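Local coordinates for putative cell invasion protein with MAC/Perforin domain (PDB 3KK7) that is of undetermined function but, as a member of the MACPF family, may act on membranes, at residues R33-K38 / P510-I515; T53-C58 / H333-L338; P90-P95 / P177-K182; R113-K118 / G133-G138; A224-V229 / V245-S250. All coordinates share one frame; numbering follows the deposited sequence.

In the fold
Four of the five contacts lie within the MACPF part of the chain; contact 1 instead ties a loop near the N-terminus to the D3 family region close to the C-terminus. The chain between its two segments holds all the others. Contact 2 in turn spans contacts 3, 4 and 5, contact 4 falls between the segments of contact 3, and contact 5 follows both. Contacts 2, 3 and 5 reach the same antiparallel sheet. Contacts 2 and 3 touch through Leu56 and Ile93, with centres about 17 Å apart. Contacts 4 and 5 have centres about 18 Å apart. Contacts 1 and 5 are the most distant pair, about 55 Å between centres, so the set spans much of the chain.

Contact 1 (R33-K38 / P510-I515); sequences RVWSKK and PDAYGI
The C-terminal end of helix 508-512, in the D3 family region, meets the loop that follows strand 22-25 through Ala512, Val34 and Trp35. Ala512 points its methyl group at the loop. The CB of Ala512 lies 3.7 Å from the backbone O of Val34 and 3.9 Å from CE3 of Trp35. The methyl comes in at the rim of the indole, in its plane, and not over a face. In Trp35, chi1 of -33° puts CG only roughly anti to the carbonyl carbon. From there the six-membered ring reaches the helix end, and CZ3 of Trp35 comes within 4.1 Å of the O of Ala512. One indole face carries the backbone carbon of Arg33. The helix closes in a Schellman motif at Gly514, which has a positive phi of 56°. Within it, Ile515 N bonds to Pro510 O at 3.0 Å, while the bond from Gly514 N to Asp511 O is weak. No hydrogen bond crosses between 33-38 and 510-515. Polar ties come from arginines nearby. Arg27 donates to the carbonyl oxygens of Asp511 and Ala512, and Arg403 donates to the carbonyl of Trp35.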
# COMPACT_ATOMS: atom_id res chain seq x y z
N ARG A 33 12.88 18.72 18.91
CA ARG A 33 12.94 17.28 18.69
C ARG A 33 11.59 16.78 18.21
O ARG A 33 10.95 15.98 18.88
CB ARG A 33 13.29 16.56 19.99
CG ARG A 33 14.59 17.04 20.57
CD ARG A 33 15.31 15.96 21.34
NE ARG A 33 16.75 16.15 21.16
CZ ARG A 33 17.53 15.41 20.38
NH1 ARG A 33 17.07 14.35 19.71
NH2 ARG A 33 18.82 15.72 20.30
N VAL A 34 11.13 17.28 17.07
CA VAL A 34 9.83 16.87 16.56
C VAL A 34 9.98 16.29 15.17
O VAL A 34 10.37 16.98 14.22
CB VAL A 34 8.80 18.02 16.61
CG1 VAL A 34 7.45 17.53 16.16
CG2 VAL A 34 8.67 18.55 18.02
N TRP A 35 9.67 15.00 15.08
CA TRP A 35 9.83 14.25 13.85
C TRP A 35 8.49 14.05 13.12
O TRP A 35 8.49 13.62 11.96
CB TRP A 35 10.49 12.89 14.11
CG TRP A 35 11.50 12.87 15.23
CD1 TRP A 35 11.54 12.01 16.27
CD2 TRP A 35 12.60 13.78 15.42
NE1 TRP A 35 12.59 12.30 17.09
CE2 TRP A 35 13.26 13.38 16.59
CE3 TRP A 35 13.09 14.87 14.70
CZ2 TRP A 35 14.39 14.05 17.08
CZ3 TRP A 35 14.22 15.53 15.19
CH2 TRP A 35 14.85 15.12 16.37
N SER A 36 7.37 14.39 13.76
CA SER A 36 6.07 14.25 13.12
C SER A 36 5.03 15.16 13.74
O SER A 36 5.25 15.72 14.78
CB SER A 36 5.60 12.79 13.20
OG SER A 36 5.30 12.41 14.52
N LYS A 37 3.88 15.30 13.07
CA LYS A 37 2.72 16.02 13.61
C LYS A 37 1.51 15.15 13.37
O LYS A 37 1.34 14.68 12.26
CB LYS A 37 2.50 17.37 12.90
CG LYS A 37 3.51 18.45 13.29
CD LYS A 37 3.01 19.89 12.98
CE LYS A 37 3.90 20.95 13.68
NZ LYS A 37 3.27 22.31 13.75
N LYS A 38 0.69 14.91 14.39
CA LYS A 38 -0.51 14.10 14.22
C LYS A 38 -1.65 14.98 13.76
O LYS A 38 -2.52 15.30 14.55
CB LYS A 38 -0.91 13.42 15.54
N PRO A 510 11.94 20.99 7.82
CA PRO A 510 13.35 21.44 7.70
C PRO A 510 14.06 21.53 9.06
O PRO A 510 15.27 21.28 9.15
CB PRO A 510 13.27 22.82 7.02
CG PRO A 510 11.79 23.18 6.99
CD PRO A 510 11.00 21.88 7.11
N ASP A 511 13.31 21.86 10.12
CA ASP A 511 13.88 21.95 11.48
C ASP A 511 14.31 20.57 12.02
O ASP A 511 15.32 20.47 12.73
CB ASP A 511 12.94 22.70 12.46
CG ASP A 511 13.16 24.25 12.44
OD1 ASP A 511 14.21 24.69 11.93
OD2 ASP A 511 12.29 25.02 12.95
N ALA A 512 13.58 19.51 11.67
CA ALA A 512 14.00 18.17 12.03
C ALA A 512 15.38 17.86 11.41
O ALA A 512 16.23 17.24 12.06
CB ALA A 512 12.99 17.19 11.60
N TYR A 513 15.64 18.35 10.21
CA TYR A 513 16.96 18.17 9.58
C TYR A 513 17.96 19.29 9.90
O TYR A 513 19.12 19.23 9.50
CB TYR A 513 16.82 18.04 8.07
CG TYR A 513 16.06 16.79 7.63
CD1 TYR A 513 14.67 16.75 7.64
CD2 TYR A 513 16.74 15.68 7.16
CE1 TYR A 513 13.99 15.63 7.22
CE2 TYR A 513 16.06 14.56 6.72
CZ TYR A 513 14.70 14.52 6.75
OH TYR A 513 14.05 13.39 6.32
N GLY A 514 17.52 20.30 10.64
CA GLY A 514 18.36 21.46 10.97
C GLY A 514 18.90 22.12 9.72
O GLY A 514 20.10 22.37 9.62
N ILE A 515 18.01 22.38 8.76
CA ILE A 515 18.36 22.94 7.45
C ILE A 515 17.52 24.18 7.10
O ILE A 515 17.56 24.67 5.98
CB ILE A 515 18.22 21.88 6.30
CG1 ILE A 515 16.77 21.41 6.13
CG2 ILE A 515 19.12 20.68 6.54
CD1 ILE A 515 16.61 20.43 5.05

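Contact 2 (T53-C58 / H333-L338); sequences TDFLGC and HTMIDL
Phe55 meets Met335, a selenomethionine, and Thr334 in a buried contact between a loop and strand 334-338. The CB of Met335 is 3.7 Å from CD2 of Phe55. This CB stands 4.2 Å from the centroid of the Phe55 ring, 30° off its normal, in an off-centre CH-pi contact. The selenium of Met335 adds a Met-aromatic contact at 4.8 Å from the same centroid, 37° off the normal. Its nearest atom on Phe55 is CB, 3.9 Å from SE. Further along the ring, OG1 of Thr334 lies 3.5 Å from CE2 of Phe55, again obliquely. The selenium comes alongside CB of Phe55 because the Met335 chain runs out extended as far as SE, chi1 176°.

Around this first shell, Phe55 also meets the ring of Phe49 and touches Phe72. Strand 211-218, the antiparallel neighbour of strand 334-338, holds both sides: Met335 packs on its Leu213 and Tyr216, and Gly57 and Cys58 make backbone bonds to Leu213. The loop itself makes a type II beta turn from Phe55 to Cys58, closed by Cys58 N to Phe55 O at 3.2 Å. Gly57 has a positive phi inside the turn. Through the Met-aromatic contact, the loop before strand 58-60 packs its Phe55 on a strand of the MACPF antiparallel sheet.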
# COMPACT_ATOMS: atom_id res chain seq x y z
N THR A 53 -20.23 6.22 -7.43
CA THR A 53 -19.11 6.70 -8.22
C THR A 53 -18.02 7.34 -7.34
O THR A 53 -16.89 7.55 -7.79
CB THR A 53 -19.61 7.69 -9.32
OG1 THR A 53 -19.81 8.99 -8.75
CG2 THR A 53 -20.92 7.19 -9.97
N ASP A 54 -18.35 7.64 -6.09
CA ASP A 54 -17.39 8.30 -5.20
C ASP A 54 -16.28 7.40 -4.66
O ASP A 54 -15.44 7.89 -3.94
CB ASP A 54 -18.09 8.93 -3.98
CG ASP A 54 -19.04 10.06 -4.34
OD1 ASP A 54 -18.70 10.95 -5.15
OD2 ASP A 54 -20.13 10.07 -3.74
N PHE A 55 -16.27 6.09 -4.93
CA PHE A 55 -15.19 5.26 -4.38
C PHE A 55 -13.92 5.34 -5.20
O PHE A 55 -12.86 4.93 -4.75
CB PHE A 55 -15.62 3.80 -4.25
CG PHE A 55 -16.77 3.62 -3.34
CD1 PHE A 55 -16.60 3.64 -1.99
CD2 PHE A 55 -18.04 3.47 -3.84
CE1 PHE A 55 -17.67 3.52 -1.14
CE2 PHE A 55 -19.14 3.33 -2.98
CZ PHE A 55 -18.95 3.37 -1.64
N LEU A 56 -14.01 5.88 -6.41
CA LEU A 56 -12.88 5.89 -7.31
C LEU A 56 -11.79 6.78 -6.75
O LEU A 56 -12.06 7.84 -6.24
CB LEU A 56 -13.32 6.38 -8.69
CG LEU A 56 -12.48 5.85 -9.86
CD1 LEU A 56 -12.59 4.35 -9.99
CD2 LEU A 56 -12.96 6.56 -11.16
N GLY A 57 -10.55 6.30 -6.80
CA GLY A 57 -9.40 7.05 -6.30
C GLY A 57 -9.25 7.06 -4.78
O GLY A 57 -8.41 7.82 -4.25
N CYS A 58 -10.07 6.26 -4.10
CA CYS A 58 -9.94 6.07 -2.66
C CYS A 58 -9.04 4.92 -2.33
O CYS A 58 -8.89 3.99 -3.12
CB CYS A 58 -11.28 5.83 -1.96
SG CYS A 58 -12.28 7.29 -1.96
N HIS A 333 -27.53 1.35 -5.18
CA HIS A 333 -26.36 0.59 -5.58
C HIS A 333 -25.09 1.10 -4.89
O HIS A 333 -25.05 2.23 -4.40
CB HIS A 333 -26.25 0.62 -7.10
CG HIS A 333 -27.34 -0.13 -7.77
ND1 HIS A 333 -27.32 -0.42 -9.12
CD2 HIS A 333 -28.48 -0.69 -7.28
CE1 HIS A 333 -28.42 -1.11 -9.43
NE2 HIS A 333 -29.13 -1.28 -8.33
N THR A 334 -24.08 0.25 -4.81
CA THR A 334 -22.82 0.66 -4.19
C THR A 334 -21.71 -0.13 -4.86
O THR A 334 -21.96 -0.86 -5.80
CB THR A 334 -22.85 0.46 -2.66
OG1 THR A 334 -21.70 1.09 -2.09
CG2 THR A 334 -22.85 -1.03 -2.29
N MSE A 335 -20.47 0.05 -4.40
CA MSE A 335 -19.36 -0.76 -4.92
C MSE A 335 -19.51 -2.20 -4.42
O MSE A 335 -19.60 -2.43 -3.23
CB MSE A 335 -18.03 -0.19 -4.45
CG MSE A 335 -16.82 -1.03 -4.86
SE MSE A 335 -15.20 -0.10 -4.36
CE MSE A 335 -14.50 -1.24 -2.96
N ILE A 336 -19.50 -3.18 -5.34
CA ILE A 336 -19.73 -4.57 -4.99
C ILE A 336 -18.64 -5.59 -5.35
O ILE A 336 -18.68 -6.73 -4.86
CB ILE A 336 -21.06 -5.05 -5.57
CG1 ILE A 336 -21.05 -4.97 -7.09
CG2 ILE A 336 -22.18 -4.24 -4.99
CD1 ILE A 336 -22.17 -5.76 -7.75
N ASP A 337 -17.67 -5.23 -6.19
CA ASP A 337 -16.59 -6.16 -6.58
C ASP A 337 -15.55 -5.36 -7.35
O ASP A 337 -15.80 -4.21 -7.69
CB ASP A 337 -17.10 -7.31 -7.46
CG ASP A 337 -16.39 -8.66 -7.20
OD1 ASP A 337 -15.18 -8.62 -6.86
OD2 ASP A 337 -17.03 -9.75 -7.34
N LEU A 338 -14.42 -5.98 -7.62
CA LEU A 338 -13.30 -5.31 -8.27
C LEU A 338 -13.06 -5.87 -9.67
O LEU A 338 -13.27 -7.05 -9.93
CB LEU A 338 -12.03 -5.47 -7.43
CG LEU A 338 -12.05 -4.85 -6.03
CD1 LEU A 338 -10.86 -5.33 -5.20
CD2 LEU A 338 -12.06 -3.32 -6.08

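Contact 3 (P90-P95 / P177-K182); sequences PSYINP and PSALRK. With EDO (1,2-ethanediol), chain D.
The phenol ring of Tyr92 meets Ala179 obliquely, and it also meets the ring of Tyr89, the two planes inclined by about 25°. On the helix, Pro177 O lies over one face of the Arg181 guanidinium. CE1 of Tyr92 is 3.6 Å from CB of Ala179. The OH of Tyr92 reaches on along the helix, 3.7 Å from CA of Ala179 and 4.0 Å from CD of Lys182. No hydrogen bond crosses between 90-95 and 177-182. An alanine at Tyr92 would take away the ring, which is likely to leave a gap beside Ala179 and the aliphatic part of Lys182. A backbone bond to Gln174 also ties Tyr92 to the chain just before the helix. N of Ser178 donates to O1 of a 1,2-ethanediol, probably from the crystallisation liquor, at 2.9 Å, and its hydroxyl adds a weak bond. The contact docks the N-terminal part of helix 177-186 on the short 3-10 turn that precedes strand 93-108 of the MACPF sheet.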
# COMPACT_ATOMS: atom_id res chain seq x y z
N PRO A 90 -11.95 15.91 -17.55
CA PRO A 90 -13.12 15.03 -17.31
C PRO A 90 -13.00 13.59 -17.85
O PRO A 90 -13.73 12.69 -17.38
CB PRO A 90 -14.29 15.74 -18.01
CG PRO A 90 -13.73 16.95 -18.67
CD PRO A 90 -12.31 17.16 -18.23
N SER A 91 -12.13 13.39 -18.83
CA SER A 91 -12.00 12.09 -19.48
C SER A 91 -11.17 11.10 -18.63
O SER A 91 -11.08 9.98 -19.01
CB SER A 91 -11.38 12.23 -20.88
OG SER A 91 -10.01 12.55 -20.78
N TYR A 92 -10.61 11.53 -17.49
CA TYR A 92 -9.90 10.61 -16.60
C TYR A 92 -10.82 9.58 -15.95
O TYR A 92 -10.34 8.57 -15.44
CB TYR A 92 -9.12 11.36 -15.49
CG TYR A 92 -7.70 11.78 -15.88
CD1 TYR A 92 -6.59 11.42 -15.11
CD2 TYR A 92 -7.48 12.54 -17.02
CE1 TYR A 92 -5.30 11.80 -15.49
CE2 TYR A 92 -6.21 12.93 -17.40
CZ TYR A 92 -5.12 12.56 -16.64
OH TYR A 92 -3.89 12.97 -17.06
N ILE A 93 -12.12 9.85 -15.93
CA ILE A 93 -13.09 8.92 -15.38
C ILE A 93 -13.81 8.33 -16.56
O ILE A 93 -13.93 8.97 -17.57
CB ILE A 93 -14.09 9.59 -14.41
CG1 ILE A 93 -14.84 8.50 -13.63
CG2 ILE A 93 -15.07 10.50 -15.16
CD1 ILE A 93 -15.54 8.98 -12.34
N ASN A 94 -14.28 7.10 -16.44
CA ASN A 94 -14.90 6.42 -17.55
C ASN A 94 -15.89 5.40 -17.03
O ASN A 94 -15.51 4.29 -16.68
CB ASN A 94 -13.82 5.72 -18.36
CG ASN A 94 -14.38 4.84 -19.47
OD1 ASN A 94 -15.58 4.89 -19.77
ND2 ASN A 94 -13.52 4.02 -20.07
N PRO A 95 -17.17 5.79 -16.95
CA PRO A 95 -18.23 4.88 -16.52
C PRO A 95 -18.80 4.10 -17.68
O PRO A 95 -18.76 4.57 -18.79
CB PRO A 95 -19.30 5.82 -15.96
CG PRO A 95 -18.94 7.21 -16.41
CD PRO A 95 -17.69 7.14 -17.23
N PRO A 177 0.59 5.48 -17.18
CA PRO A 177 1.64 5.98 -16.29
C PRO A 177 1.77 7.48 -16.29
O PRO A 177 1.96 8.06 -15.23
CB PRO A 177 2.91 5.33 -16.84
CG PRO A 177 2.45 4.05 -17.46
CD PRO A 177 1.04 4.33 -17.99
N SER A 178 1.67 8.10 -17.46
CA SER A 178 1.76 9.55 -17.58
C SER A 178 0.56 10.27 -16.92
O SER A 178 0.69 11.37 -16.39
CB SER A 178 1.88 9.96 -19.05
OG SER A 178 3.19 9.68 -19.57
N ALA A 179 -0.60 9.64 -16.96
CA ALA A 179 -1.73 10.10 -16.20
C ALA A 179 -1.42 10.01 -14.70
O ALA A 179 -1.59 10.98 -13.97
CB ALA A 179 -2.95 9.24 -16.53
N LEU A 180 -0.95 8.85 -14.26
CA LEU A 180 -0.70 8.64 -12.85
C LEU A 180 0.32 9.64 -12.34
O LEU A 180 0.19 10.20 -11.24
CB LEU A 180 -0.25 7.21 -12.56
CG LEU A 180 -1.30 6.10 -12.75
CD1 LEU A 180 -0.74 4.78 -12.30
CD2 LEU A 180 -2.60 6.38 -12.03
N ARG A 181 1.31 9.96 -13.14
CA ARG A 181 2.28 10.93 -12.66
C ARG A 181 1.68 12.33 -12.51
O ARG A 181 1.95 13.01 -11.53
CB ARG A 181 3.55 10.90 -13.49
CG ARG A 181 4.55 9.87 -12.92
CD ARG A 181 5.93 9.99 -13.58
NE ARG A 181 5.80 9.63 -14.98
CZ ARG A 181 5.91 8.39 -15.47
NH1 ARG A 181 6.17 7.35 -14.67
NH2 ARG A 181 5.75 8.19 -16.77
N LYS A 182 0.85 12.73 -13.47
CA LYS A 182 0.16 14.01 -13.38
C LYS A 182 -0.64 14.07 -12.10
O LYS A 182 -0.62 15.12 -11.42
CB LYS A 182 -0.81 14.21 -14.54
CG LYS A 182 -0.25 14.92 -15.71
CD LYS A 182 -1.24 15.90 -16.29
CE LYS A 182 -0.55 16.73 -17.29
NZ LYS A 182 0.56 17.58 -16.74
C1 EDO D . 1.57 7.08 -21.34
O1 EDO D . 1.89 6.77 -20.01
C2 EDO D . 2.90 7.10 -22.04
O2 EDO D . 3.47 5.80 -21.80

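Contact 4 (R113-K118 / G133-G138); sequences RLEKNK and GPFKFG
This is a buried side-chain contact, in which Leu114 and Glu115 of the loop after strand 93-108 pack on Phe135 in the first turn of helix 133-146. CD2 of Leu114 lies 3.5 Å from CE2 of Phe135. The approach is oblique to the ring. The carboxylate of Glu115 comes to the same corner, with OE2 3.6 Å from CE2 of Phe135. Its plane stands 83° from the ring plane. The chain of Glu115 bends at chi2 (-66°), which folds the carboxylate back towards the ring. This buried group is bonded beyond the contact, OE1 to Thr121 OG1 and OE2 to the backbone N of Phe120. Helix 133-146 lies between the antiparallel strands 93-108 and 157-173, consistent with the first of the two helical clusters that unfold into membrane hairpins in pore-forming MACPF relatives. Only 14 residues separate 113-118 from 133-138, and Phe120 among them stacks on the Phe135 ring. An alanine in place of Phe135 would probably leave Leu114 CD2 and the Phe120 ring without their shared partner. Leu114 CD2 also reaches the helix backbone, 4.3 Å from CA of Lys136. The ammonium group of Lys136 forms a salt bridge with Asp112.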
# COMPACT_ATOMS: atom_id res chain seq x y z
N ARG A 113 -4.99 -22.04 0.14
CA ARG A 113 -5.96 -22.45 -0.87
C ARG A 113 -7.00 -21.36 -1.14
O ARG A 113 -7.65 -21.41 -2.17
CB ARG A 113 -6.67 -23.74 -0.46
CG ARG A 113 -5.75 -24.95 -0.18
CD ARG A 113 -5.31 -25.67 -1.40
NE ARG A 113 -6.42 -25.98 -2.29
CZ ARG A 113 -6.29 -26.42 -3.53
NH1 ARG A 113 -5.07 -26.64 -4.03
NH2 ARG A 113 -7.36 -26.66 -4.27
N LEU A 114 -7.17 -20.40 -0.22
CA LEU A 114 -8.08 -19.25 -0.42
C LEU A 114 -7.88 -18.60 -1.79
O LEU A 114 -8.85 -18.17 -2.45
CB LEU A 114 -7.86 -18.20 0.68
CG LEU A 114 -8.66 -16.90 0.61
CD1 LEU A 114 -10.21 -17.11 0.45
CD2 LEU A 114 -8.35 -16.04 1.85
N GLU A 115 -6.62 -18.55 -2.22
CA GLU A 115 -6.23 -17.97 -3.49
C GLU A 115 -6.01 -18.98 -4.64
O GLU A 115 -5.42 -18.66 -5.65
CB GLU A 115 -5.00 -17.08 -3.28
CG GLU A 115 -5.36 -15.71 -2.75
CD GLU A 115 -6.16 -14.91 -3.77
OE1 GLU A 115 -5.56 -14.42 -4.77
OE2 GLU A 115 -7.40 -14.80 -3.59
N LYS A 116 -6.54 -20.18 -4.50
CA LYS A 116 -6.41 -21.19 -5.56
C LYS A 116 -6.91 -20.70 -6.93
O LYS A 116 -6.40 -21.15 -7.94
CB LYS A 116 -7.13 -22.49 -5.19
CG LYS A 116 -8.68 -22.44 -5.24
CD LYS A 116 -9.28 -23.74 -4.75
CE LYS A 116 -10.75 -23.83 -5.03
NZ LYS A 116 -11.29 -25.20 -4.68
N ASN A 117 -7.92 -19.83 -6.96
CA ASN A 117 -8.42 -19.22 -8.20
C ASN A 117 -7.94 -17.79 -8.40
O ASN A 117 -8.46 -17.06 -9.23
CB ASN A 117 -9.95 -19.27 -8.23
CG ASN A 117 -10.49 -20.70 -8.19
OD1 ASN A 117 -9.79 -21.64 -8.54
ND2 ASN A 117 -11.74 -20.85 -7.78
N LYS A 118 -6.96 -17.39 -7.61
CA LYS A 118 -6.37 -16.07 -7.69
C LYS A 118 -7.41 -14.94 -7.65
O LYS A 118 -7.23 -13.89 -8.28
CB LYS A 118 -5.51 -16.00 -8.96
CG LYS A 118 -4.30 -16.90 -8.93
CD LYS A 118 -3.34 -16.51 -10.06
CE LYS A 118 -1.96 -17.17 -9.91
NZ LYS A 118 -1.26 -17.16 -11.24
N GLY A 133 0.01 -12.41 2.25
CA GLY A 133 -0.10 -12.62 3.70
C GLY A 133 -1.22 -11.83 4.38
O GLY A 133 -2.08 -12.40 5.06
N PRO A 134 -1.24 -10.51 4.18
CA PRO A 134 -2.28 -9.72 4.86
C PRO A 134 -3.71 -10.05 4.43
O PRO A 134 -4.61 -10.11 5.28
CB PRO A 134 -1.91 -8.28 4.53
CG PRO A 134 -0.40 -8.35 4.20
CD PRO A 134 -0.23 -9.66 3.51
N PHE A 135 -3.90 -10.31 3.15
CA PHE A 135 -5.20 -10.73 2.68
C PHE A 135 -5.61 -12.03 3.37
O PHE A 135 -6.71 -12.15 3.89
CB PHE A 135 -5.22 -10.92 1.17
CG PHE A 135 -6.49 -11.50 0.68
CD1 PHE A 135 -7.67 -10.78 0.78
CD2 PHE A 135 -6.53 -12.77 0.13
CE1 PHE A 135 -8.86 -11.30 0.36
CE2 PHE A 135 -7.71 -13.33 -0.31
CZ PHE A 135 -8.89 -12.61 -0.19
N LYS A 136 -4.71 -13.01 3.39
CA LYS A 136 -5.02 -14.33 3.97
C LYS A 136 -5.26 -14.22 5.48
O LYS A 136 -6.14 -14.89 6.04
CB LYS A 136 -3.91 -15.34 3.69
CG LYS A 136 -3.70 -15.64 2.24
CD LYS A 136 -2.49 -16.52 2.00
CE LYS A 136 -2.40 -16.85 0.51
NZ LYS A 136 -1.13 -17.56 0.16
N PHE A 137 -4.47 -13.37 6.12
CA PHE A 137 -4.62 -13.12 7.54
C PHE A 137 -6.00 -12.53 7.85
O PHE A 137 -6.66 -12.96 8.77
CB PHE A 137 -3.51 -12.18 8.05
CG PHE A 137 -3.67 -11.78 9.52
CD1 PHE A 137 -3.23 -12.61 10.54
CD2 PHE A 137 -4.30 -10.58 9.85
CE1 PHE A 137 -3.40 -12.27 11.86
CE2 PHE A 137 -4.47 -10.22 11.19
CZ PHE A 137 -4.02 -11.07 12.19
N GLY A 138 -6.41 -11.54 7.07
CA GLY A 138 -7.70 -10.89 7.25
C GLY A 138 -8.86 -11.82 7.05
O GLY A 138 -9.85 -11.76 7.76

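Contact 5 (A224-V229 / V245-S250); sequences ALFYGV and VAINAS
The hydroxyl of Ser250, whose CB comes near the Phe226 ring, donates to the carbonyl O of Ala246 at 2.7 Å. The donor stands above the carbonyl plane, 47° out of it. This bond ties the serine back to the last turn of helix 236-249. Ser250 N also bonds to the O of Ile247 at 3.0 Å, so both its side chain and its backbone hold it to that turn. Fixed in this way, CB of Ser250 lies 4.4 Å from CE2 of Phe226, oblique to the ring.

The main apolar partner is Ile247. Its CG1 sits over one face of Phe226, 4.1 Å from the ring centroid and 12° off the normal, a centred CH-pi contact. CG1 of Ile247 is also 4.1 Å from CE1 of Phe226. CG1 is anti to the carbonyl carbon (chi1 -73°), which directs this branch at the ring, while CG2 takes the position anti to the backbone N. Phe226 points from strand 220-230 toward the helix.

Leu162 of strand 157-173 touches both Phe226 and Ile247. Ala246 packs on Ile284 of helix 278-285, and Ser250 touches the same residue. Helix 236-249 lies along the chain between the paired antiparallel strands 220-230 and 288-298. It packs on the MACPF sheet and is probably part of the second helical cluster of that fold.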
# COMPACT_ATOMS: atom_id res chain seq x y z
N ALA A 224 -21.78 -14.67 1.26
CA ALA A 224 -21.98 -15.66 2.29
C ALA A 224 -20.67 -16.41 2.51
O ALA A 224 -20.01 -16.80 1.53
CB ALA A 224 -23.08 -16.64 1.87
N LEU A 225 -20.29 -16.59 3.78
CA LEU A 225 -19.14 -17.40 4.14
C LEU A 225 -19.66 -18.65 4.82
O LEU A 225 -20.67 -18.60 5.51
CB LEU A 225 -18.20 -16.65 5.07
CG LEU A 225 -17.77 -15.27 4.58
CD1 LEU A 225 -17.05 -14.55 5.71
CD2 LEU A 225 -16.90 -15.42 3.36
N PHE A 226 -18.96 -19.76 4.60
CA PHE A 226 -19.33 -21.05 5.14
C PHE A 226 -18.17 -21.66 5.94
O PHE A 226 -16.97 -21.52 5.59
CB PHE A 226 -19.70 -22.05 4.03
CG PHE A 226 -20.87 -21.62 3.18
CD1 PHE A 226 -20.75 -20.61 2.25
CD2 PHE A 226 -22.08 -22.25 3.28
CE1 PHE A 226 -21.81 -20.24 1.47
CE2 PHE A 226 -23.13 -21.87 2.50
CZ PHE A 226 -22.99 -20.87 1.60
N TYR A 227 -18.55 -22.34 7.02
CA TYR A 227 -17.61 -23.07 7.84
C TYR A 227 -18.14 -24.47 8.07
O TYR A 227 -19.13 -24.65 8.77
CB TYR A 227 -17.37 -22.31 9.15
CG TYR A 227 -16.35 -22.98 10.04
CD1 TYR A 227 -16.73 -23.95 10.96
CD2 TYR A 227 -14.98 -22.62 9.99
CE1 TYR A 227 -15.79 -24.56 11.80
CE2 TYR A 227 -14.03 -23.23 10.84
CZ TYR A 227 -14.46 -24.19 11.73
OH TYR A 227 -13.56 -24.80 12.56
N GLY A 228 -17.48 -25.45 7.45
CA GLY A 228 -17.87 -26.87 7.54
C GLY A 228 -16.85 -27.80 8.21
O GLY A 228 -15.62 -27.64 8.07
N VAL A 229 -17.37 -28.78 8.96
CA VAL A 229 -16.56 -29.88 9.47
C VAL A 229 -16.91 -31.12 8.64
O VAL A 229 -18.01 -31.68 8.76
CB VAL A 229 -16.78 -30.12 10.97
CG1 VAL A 229 -16.05 -31.37 11.43
CG2 VAL A 229 -16.31 -28.89 11.74
N VAL A 245 -20.15 -28.82 -3.53
CA VAL A 245 -21.49 -29.42 -3.68
C VAL A 245 -22.44 -28.79 -2.70
O VAL A 245 -23.60 -28.52 -3.05
CB VAL A 245 -21.46 -30.94 -3.43
CG1 VAL A 245 -22.88 -31.56 -3.51
CG2 VAL A 245 -20.51 -31.65 -4.41
N ALA A 246 -21.96 -28.54 -1.48
CA ALA A 246 -22.82 -28.01 -0.44
C ALA A 246 -23.25 -26.59 -0.77
O ALA A 246 -24.44 -26.26 -0.76
CB ALA A 246 -22.15 -28.06 0.89
N ILE A 247 -22.28 -25.74 -1.06
CA ILE A 247 -22.59 -24.36 -1.44
C ILE A 247 -23.65 -24.34 -2.52
O ILE A 247 -24.65 -23.66 -2.40
CB ILE A 247 -21.36 -23.60 -1.99
CG1 ILE A 247 -20.40 -23.27 -0.83
CG2 ILE A 247 -21.83 -22.29 -2.70
CD1 ILE A 247 -19.05 -22.64 -1.29
N ASN A 248 -23.43 -25.15 -3.55
CA ASN A 248 -24.32 -25.21 -4.69
C ASN A 248 -25.71 -25.77 -4.38
O ASN A 248 -26.66 -25.47 -5.10
CB ASN A 248 -23.65 -25.96 -5.82
CG ASN A 248 -23.74 -25.22 -7.13
OD1 ASN A 248 -23.37 -24.02 -7.21
ND2 ASN A 248 -24.19 -25.92 -8.19
N ALA A 249 -25.86 -26.57 -3.33
CA ALA A 249 -27.18 -27.03 -2.91
C ALA A 249 -27.84 -26.12 -1.87
O ALA A 249 -28.95 -26.40 -1.42
CB ALA A 249 -27.11 -28.46 -2.36
N SER A 250 -27.16 -25.03 -1.51
CA SER A 250 -27.55 -24.24 -0.34
C SER A 250 -28.09 -22.87 -0.62
O SER A 250 -28.21 -22.06 0.30
CB SER A 250 -26.36 -24.11 0.61
OG SER A 250 -26.11 -25.37 1.19